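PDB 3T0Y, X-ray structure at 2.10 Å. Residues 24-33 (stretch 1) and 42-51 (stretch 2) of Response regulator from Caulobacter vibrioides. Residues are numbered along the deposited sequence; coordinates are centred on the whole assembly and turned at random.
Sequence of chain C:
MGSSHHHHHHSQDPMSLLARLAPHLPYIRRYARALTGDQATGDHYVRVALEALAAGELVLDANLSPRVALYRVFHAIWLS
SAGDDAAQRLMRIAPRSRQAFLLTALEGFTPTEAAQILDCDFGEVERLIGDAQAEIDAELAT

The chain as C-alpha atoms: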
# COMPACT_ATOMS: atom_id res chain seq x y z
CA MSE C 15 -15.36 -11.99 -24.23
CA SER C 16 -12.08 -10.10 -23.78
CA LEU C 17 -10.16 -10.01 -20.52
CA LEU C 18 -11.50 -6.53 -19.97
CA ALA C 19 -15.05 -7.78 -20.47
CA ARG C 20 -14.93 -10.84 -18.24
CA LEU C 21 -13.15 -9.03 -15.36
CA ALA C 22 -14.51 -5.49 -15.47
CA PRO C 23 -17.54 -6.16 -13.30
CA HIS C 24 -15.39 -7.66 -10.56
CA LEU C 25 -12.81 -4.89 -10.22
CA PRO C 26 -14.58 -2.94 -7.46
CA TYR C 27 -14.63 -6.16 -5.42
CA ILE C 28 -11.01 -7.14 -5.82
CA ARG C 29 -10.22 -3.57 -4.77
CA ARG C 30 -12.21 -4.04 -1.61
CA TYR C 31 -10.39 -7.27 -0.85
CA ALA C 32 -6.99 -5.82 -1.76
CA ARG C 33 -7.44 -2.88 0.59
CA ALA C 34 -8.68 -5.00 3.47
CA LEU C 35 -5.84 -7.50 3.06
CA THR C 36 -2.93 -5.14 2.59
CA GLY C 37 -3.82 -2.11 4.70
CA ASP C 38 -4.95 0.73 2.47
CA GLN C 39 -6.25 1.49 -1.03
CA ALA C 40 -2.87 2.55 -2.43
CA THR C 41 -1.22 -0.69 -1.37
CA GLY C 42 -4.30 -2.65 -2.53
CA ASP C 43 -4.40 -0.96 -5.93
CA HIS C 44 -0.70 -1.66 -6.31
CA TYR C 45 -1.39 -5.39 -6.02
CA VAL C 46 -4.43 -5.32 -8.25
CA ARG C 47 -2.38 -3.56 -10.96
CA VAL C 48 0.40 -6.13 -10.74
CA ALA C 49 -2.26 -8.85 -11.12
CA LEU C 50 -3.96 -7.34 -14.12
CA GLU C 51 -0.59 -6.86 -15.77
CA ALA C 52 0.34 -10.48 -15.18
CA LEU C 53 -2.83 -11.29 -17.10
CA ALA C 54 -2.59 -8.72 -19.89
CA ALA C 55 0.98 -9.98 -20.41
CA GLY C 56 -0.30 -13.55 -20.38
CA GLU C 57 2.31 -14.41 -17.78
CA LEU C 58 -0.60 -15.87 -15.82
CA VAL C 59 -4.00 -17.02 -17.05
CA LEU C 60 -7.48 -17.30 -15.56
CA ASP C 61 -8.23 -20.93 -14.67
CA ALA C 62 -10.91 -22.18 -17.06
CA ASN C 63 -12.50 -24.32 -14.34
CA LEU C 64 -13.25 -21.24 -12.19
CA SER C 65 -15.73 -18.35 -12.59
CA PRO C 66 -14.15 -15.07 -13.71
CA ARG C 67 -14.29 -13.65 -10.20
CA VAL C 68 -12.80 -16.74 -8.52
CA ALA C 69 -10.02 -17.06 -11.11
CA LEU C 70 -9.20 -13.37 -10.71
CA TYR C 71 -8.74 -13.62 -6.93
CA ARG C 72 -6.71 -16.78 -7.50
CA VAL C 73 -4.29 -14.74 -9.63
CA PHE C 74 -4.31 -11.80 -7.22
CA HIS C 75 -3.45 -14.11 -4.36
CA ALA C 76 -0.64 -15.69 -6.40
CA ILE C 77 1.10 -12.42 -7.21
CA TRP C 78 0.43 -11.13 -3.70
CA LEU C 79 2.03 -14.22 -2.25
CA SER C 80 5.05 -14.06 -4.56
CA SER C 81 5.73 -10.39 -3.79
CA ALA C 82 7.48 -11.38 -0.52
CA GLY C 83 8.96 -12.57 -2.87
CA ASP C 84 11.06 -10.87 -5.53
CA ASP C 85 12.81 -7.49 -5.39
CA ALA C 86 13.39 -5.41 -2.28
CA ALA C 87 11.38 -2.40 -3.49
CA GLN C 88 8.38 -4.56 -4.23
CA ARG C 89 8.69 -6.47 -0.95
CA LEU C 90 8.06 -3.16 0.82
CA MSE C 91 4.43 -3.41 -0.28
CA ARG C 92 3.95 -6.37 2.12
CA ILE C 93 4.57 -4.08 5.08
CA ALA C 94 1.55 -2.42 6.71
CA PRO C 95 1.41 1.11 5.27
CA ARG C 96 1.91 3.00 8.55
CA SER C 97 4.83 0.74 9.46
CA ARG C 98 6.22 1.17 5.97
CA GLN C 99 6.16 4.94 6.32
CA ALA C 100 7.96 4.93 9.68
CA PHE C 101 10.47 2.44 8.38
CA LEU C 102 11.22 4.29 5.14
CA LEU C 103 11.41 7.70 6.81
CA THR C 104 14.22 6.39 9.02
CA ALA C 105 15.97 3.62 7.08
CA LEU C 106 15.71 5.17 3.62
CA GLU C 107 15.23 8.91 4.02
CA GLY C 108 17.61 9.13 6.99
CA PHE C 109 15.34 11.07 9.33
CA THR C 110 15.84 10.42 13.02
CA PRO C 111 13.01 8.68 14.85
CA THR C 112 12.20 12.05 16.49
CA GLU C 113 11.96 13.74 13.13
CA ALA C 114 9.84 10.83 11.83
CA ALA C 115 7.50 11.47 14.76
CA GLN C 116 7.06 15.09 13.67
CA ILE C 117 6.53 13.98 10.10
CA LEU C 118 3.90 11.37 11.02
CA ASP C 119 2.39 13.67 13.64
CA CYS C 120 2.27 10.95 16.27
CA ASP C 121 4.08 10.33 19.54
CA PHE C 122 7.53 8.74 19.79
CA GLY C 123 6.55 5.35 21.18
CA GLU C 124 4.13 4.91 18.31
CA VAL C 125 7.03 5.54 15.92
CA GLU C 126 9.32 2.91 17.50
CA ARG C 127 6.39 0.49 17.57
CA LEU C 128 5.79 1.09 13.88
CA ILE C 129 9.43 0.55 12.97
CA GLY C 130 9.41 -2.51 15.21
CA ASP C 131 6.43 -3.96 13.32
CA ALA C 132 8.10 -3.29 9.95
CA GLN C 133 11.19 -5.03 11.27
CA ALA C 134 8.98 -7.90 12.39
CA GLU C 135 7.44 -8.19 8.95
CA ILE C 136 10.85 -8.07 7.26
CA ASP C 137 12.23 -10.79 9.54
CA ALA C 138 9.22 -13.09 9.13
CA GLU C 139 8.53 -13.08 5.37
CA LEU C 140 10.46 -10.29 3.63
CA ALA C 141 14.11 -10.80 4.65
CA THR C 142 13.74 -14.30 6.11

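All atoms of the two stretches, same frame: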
# COMPACT_ATOMS: atom_id res chain seq x y z
N HIS C 24 -15.87 -7.12 -11.82
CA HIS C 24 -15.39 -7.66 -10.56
C HIS C 24 -14.37 -6.74 -9.89
O HIS C 24 -14.04 -6.89 -8.69
CB HIS C 24 -14.85 -9.08 -10.80
CG HIS C 24 -15.89 -10.03 -11.32
ND1 HIS C 24 -17.05 -10.30 -10.63
CD2 HIS C 24 -15.95 -10.74 -12.47
CE1 HIS C 24 -17.79 -11.14 -11.34
NE2 HIS C 24 -17.14 -11.42 -12.45
N LEU C 25 -13.90 -5.77 -10.67
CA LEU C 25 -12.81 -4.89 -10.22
C LEU C 25 -13.10 -4.13 -8.93
O LEU C 25 -12.21 -4.00 -8.09
CB LEU C 25 -12.34 -3.95 -11.35
CG LEU C 25 -11.75 -4.62 -12.61
CD1 LEU C 25 -11.20 -3.60 -13.60
CD2 LEU C 25 -10.67 -5.66 -12.28
N PRO C 26 -14.32 -3.61 -8.74
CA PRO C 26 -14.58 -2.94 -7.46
C PRO C 26 -14.43 -3.90 -6.28
O PRO C 26 -14.11 -3.47 -5.17
CB PRO C 26 -16.05 -2.50 -7.58
CG PRO C 26 -16.34 -2.47 -9.04
CD PRO C 26 -15.48 -3.55 -9.65
N TYR C 27 -14.68 -5.19 -6.51
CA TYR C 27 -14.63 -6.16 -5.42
C TYR C 27 -13.21 -6.58 -5.07
O TYR C 27 -12.85 -6.57 -3.91
CB TYR C 27 -15.53 -7.35 -5.73
CG TYR C 27 -16.93 -6.87 -5.93
CD1 TYR C 27 -17.76 -6.63 -4.84
CD2 TYR C 27 -17.41 -6.56 -7.19
CE1 TYR C 27 -19.04 -6.15 -5.00
CE2 TYR C 27 -18.69 -6.07 -7.38
CZ TYR C 27 -19.50 -5.87 -6.28
OH TYR C 27 -20.77 -5.39 -6.44
N ILE C 28 -12.40 -6.86 -6.07
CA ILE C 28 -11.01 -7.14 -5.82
C ILE C 28 -10.36 -5.94 -5.15
O ILE C 28 -9.46 -6.09 -4.33
CB ILE C 28 -10.26 -7.59 -7.12
CG1 ILE C 28 -8.96 -8.30 -6.78
CG2 ILE C 28 -10.00 -6.43 -8.05
CD1 ILE C 28 -9.13 -9.43 -5.79
N ARG C 29 -10.84 -4.72 -5.43
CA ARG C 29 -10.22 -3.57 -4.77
C ARG C 29 -10.56 -3.58 -3.30
O ARG C 29 -9.73 -3.21 -2.46
CB ARG C 29 -10.67 -2.24 -5.35
CG ARG C 29 -10.29 -2.00 -6.78
CD ARG C 29 -10.74 -0.59 -7.19
NE ARG C 29 -9.87 0.45 -6.66
CZ ARG C 29 -10.27 1.66 -6.26
NH1 ARG C 29 -11.56 1.97 -6.31
NH2 ARG C 29 -9.39 2.54 -5.80
N ARG C 30 -11.80 -3.97 -2.99
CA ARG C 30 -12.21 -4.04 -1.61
C ARG C 30 -11.34 -5.05 -0.89
O ARG C 30 -10.84 -4.78 0.19
CB ARG C 30 -13.69 -4.43 -1.47
CG ARG C 30 -14.12 -4.59 -0.01
CD ARG C 30 -15.52 -5.17 0.12
NE ARG C 30 -15.63 -6.39 -0.65
CZ ARG C 30 -16.76 -7.01 -0.94
NH1 ARG C 30 -17.92 -6.51 -0.52
NH2 ARG C 30 -16.74 -8.10 -1.69
N TYR C 31 -11.15 -6.22 -1.50
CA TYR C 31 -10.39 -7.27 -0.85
C TYR C 31 -8.94 -6.82 -0.67
O TYR C 31 -8.36 -6.97 0.41
CB TYR C 31 -10.45 -8.55 -1.68
CG TYR C 31 -9.54 -9.64 -1.18
CD1 TYR C 31 -9.79 -10.26 0.04
CD2 TYR C 31 -8.43 -10.04 -1.91
CE1 TYR C 31 -8.97 -11.25 0.52
CE2 TYR C 31 -7.60 -11.04 -1.45
CZ TYR C 31 -7.88 -11.65 -0.22
OH TYR C 31 -7.09 -12.66 0.27
N ALA C 32 -8.37 -6.26 -1.74
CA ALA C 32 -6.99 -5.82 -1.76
C ALA C 32 -6.70 -4.88 -0.62
O ALA C 32 -5.70 -5.03 0.09
CB ALA C 32 -6.68 -5.14 -3.12
N ARG C 33 -7.60 -3.91 -0.43
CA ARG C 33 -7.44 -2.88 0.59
C ARG C 33 -7.56 -3.50 1.97
O ARG C 33 -6.79 -3.17 2.87
CB ARG C 33 -8.44 -1.73 0.35
CG ARG C 33 -9.31 -1.25 1.55
CD ARG C 33 -8.50 -0.64 2.68
NE ARG C 33 -9.09 0.50 3.41
CZ ARG C 33 -10.33 1.00 3.29
NH1 ARG C 33 -11.22 0.46 2.47
NH2 ARG C 33 -10.68 2.05 4.03
N GLY C 42 -3.40 -1.69 -1.88
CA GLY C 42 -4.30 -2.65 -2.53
C GLY C 42 -4.33 -2.50 -4.05
O GLY C 42 -4.24 -3.47 -4.80
N ASP C 43 -4.44 -1.25 -4.51
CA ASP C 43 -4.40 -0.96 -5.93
C ASP C 43 -3.07 -1.34 -6.54
O ASP C 43 -3.00 -1.74 -7.69
CB ASP C 43 -4.71 0.51 -6.20
CG ASP C 43 -6.15 0.87 -5.86
OD1 ASP C 43 -6.93 -0.06 -5.60
OD2 ASP C 43 -6.51 2.07 -5.88
N HIS C 44 -1.99 -1.22 -5.79
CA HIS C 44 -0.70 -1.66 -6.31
C HIS C 44 -0.77 -3.14 -6.70
O HIS C 44 -0.30 -3.54 -7.77
CB HIS C 44 0.42 -1.44 -5.28
CG HIS C 44 1.63 -2.28 -5.54
ND1 HIS C 44 2.53 -2.01 -6.55
CD2 HIS C 44 2.08 -3.40 -4.93
CE1 HIS C 44 3.49 -2.92 -6.55
NE2 HIS C 44 3.24 -3.78 -5.57
N TYR C 45 -1.38 -3.95 -5.83
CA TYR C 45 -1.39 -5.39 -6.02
C TYR C 45 -2.38 -5.83 -7.10
O TYR C 45 -2.14 -6.78 -7.85
CB TYR C 45 -1.68 -6.10 -4.69
CG TYR C 45 -0.45 -6.28 -3.84
CD1 TYR C 45 0.57 -7.14 -4.26
CD2 TYR C 45 -0.28 -5.58 -2.65
CE1 TYR C 45 1.71 -7.31 -3.50
CE2 TYR C 45 0.86 -5.75 -1.87
CZ TYR C 45 1.86 -6.62 -2.31
OH TYR C 45 2.98 -6.81 -1.56
N VAL C 46 -3.49 -5.12 -7.17
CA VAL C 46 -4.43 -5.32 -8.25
C VAL C 46 -3.77 -5.04 -9.61
O VAL C 46 -3.94 -5.80 -10.57
CB VAL C 46 -5.68 -4.43 -8.08
CG1 VAL C 46 -6.63 -4.66 -9.22
CG2 VAL C 46 -6.35 -4.71 -6.73
N ARG C 47 -3.04 -3.92 -9.70
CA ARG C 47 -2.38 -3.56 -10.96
C ARG C 47 -1.42 -4.67 -11.36
O ARG C 47 -1.46 -5.16 -12.48
CB ARG C 47 -1.63 -2.22 -10.85
CG ARG C 47 -2.53 -0.98 -10.96
CD ARG C 47 -1.73 0.31 -11.20
NE ARG C 47 -0.64 0.45 -10.24
CZ ARG C 47 -0.75 1.04 -9.05
NH1 ARG C 47 -1.91 1.56 -8.68
NH2 ARG C 47 0.30 1.09 -8.24
N VAL C 48 -0.55 -5.07 -10.45
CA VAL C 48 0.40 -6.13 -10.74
C VAL C 48 -0.31 -7.37 -11.30
O VAL C 48 0.19 -8.04 -12.22
CB VAL C 48 1.19 -6.51 -9.49
CG1 VAL C 48 2.02 -7.76 -9.76
CG2 VAL C 48 2.08 -5.34 -9.03
N ALA C 49 -1.49 -7.66 -10.74
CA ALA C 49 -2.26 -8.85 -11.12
C ALA C 49 -2.78 -8.72 -12.52
O ALA C 49 -2.69 -9.65 -13.31
CB ALA C 49 -3.43 -9.08 -10.17
N LEU C 50 -3.36 -7.56 -12.82
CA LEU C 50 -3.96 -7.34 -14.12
C LEU C 50 -2.88 -7.32 -15.18
O LEU C 50 -3.12 -7.68 -16.33
CB LEU C 50 -4.75 -6.04 -14.13
CG LEU C 50 -5.88 -6.06 -13.10
CD1 LEU C 50 -6.59 -4.72 -13.01
CD2 LEU C 50 -6.85 -7.16 -13.45
N GLU C 51 -1.68 -6.92 -14.81
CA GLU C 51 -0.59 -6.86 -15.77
C GLU C 51 -0.06 -8.26 -16.04
O GLU C 51 0.32 -8.58 -17.16
CB GLU C 51 0.53 -5.94 -15.29
CG GLU C 51 0.19 -4.47 -15.48
CD GLU C 51 1.19 -3.54 -14.81
OE1 GLU C 51 1.91 -4.01 -13.89
OE2 GLU C 51 1.26 -2.35 -15.20

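Two helical segments of one chain, residues 25-33 and 42-51, cross with their N-to-C directions 128° apart, and their axes come within 8.3 Å of each other. Within each, the backbone follows the i to i+4 hydrogen-bond pattern, as in Ala 32 N to Ile 28 O (2.8 Å) and Leu 50 N to Val 46 O (2.9 Å). The backbones draw closest where the C-terminal end of the first stretch meets the start of the second: Ala 32 CA lies 4.2 Å from Gly 42 CA. Glycine makes this approach possible, because an ideal CB on Gly 42 would fall 2.8 Å from Arg 33 N and 2.9 Å from Ala 32 C, both clashes. Ala 32 CB packs 3.4 Å from Gly 42 O.

From this point the helices diverge, and the side chains that span the gap on the second helix grow from none at Gly 42 to Val 46 and Leu 50. Val 46, one turn beyond Gly 42, points toward the first helix and has the largest area covered by it. Its t rotamer places CG2 3.7 Å from Ala 32 CB and CG1 4.0 Å from Ile 28 CG2. A further turn along, Leu 50 CD1 lies 4.3 Å from Leu 25 CD2; the Leu 25 CA-to-CB bond points sideways, but the end of its side chain comes nearer.

The polar link is a two-pronged salt bridge between Arg 29 and Asp 43. Arg 29 NH2 donates to Asp 43 OD2 at 2.9 Å with a nearly straight N-H...O angle of 171°, while Arg 29 NE donates to Asp 43 OD1 at 3.2 Å and 157°. OD2 lies at the guanidinium edge, near its plane, as in-plane N-H donors require. Both residues are buried, so the pairing offsets opposite charges within the packed structure; OD1 is also hydrogen-bonded elsewhere.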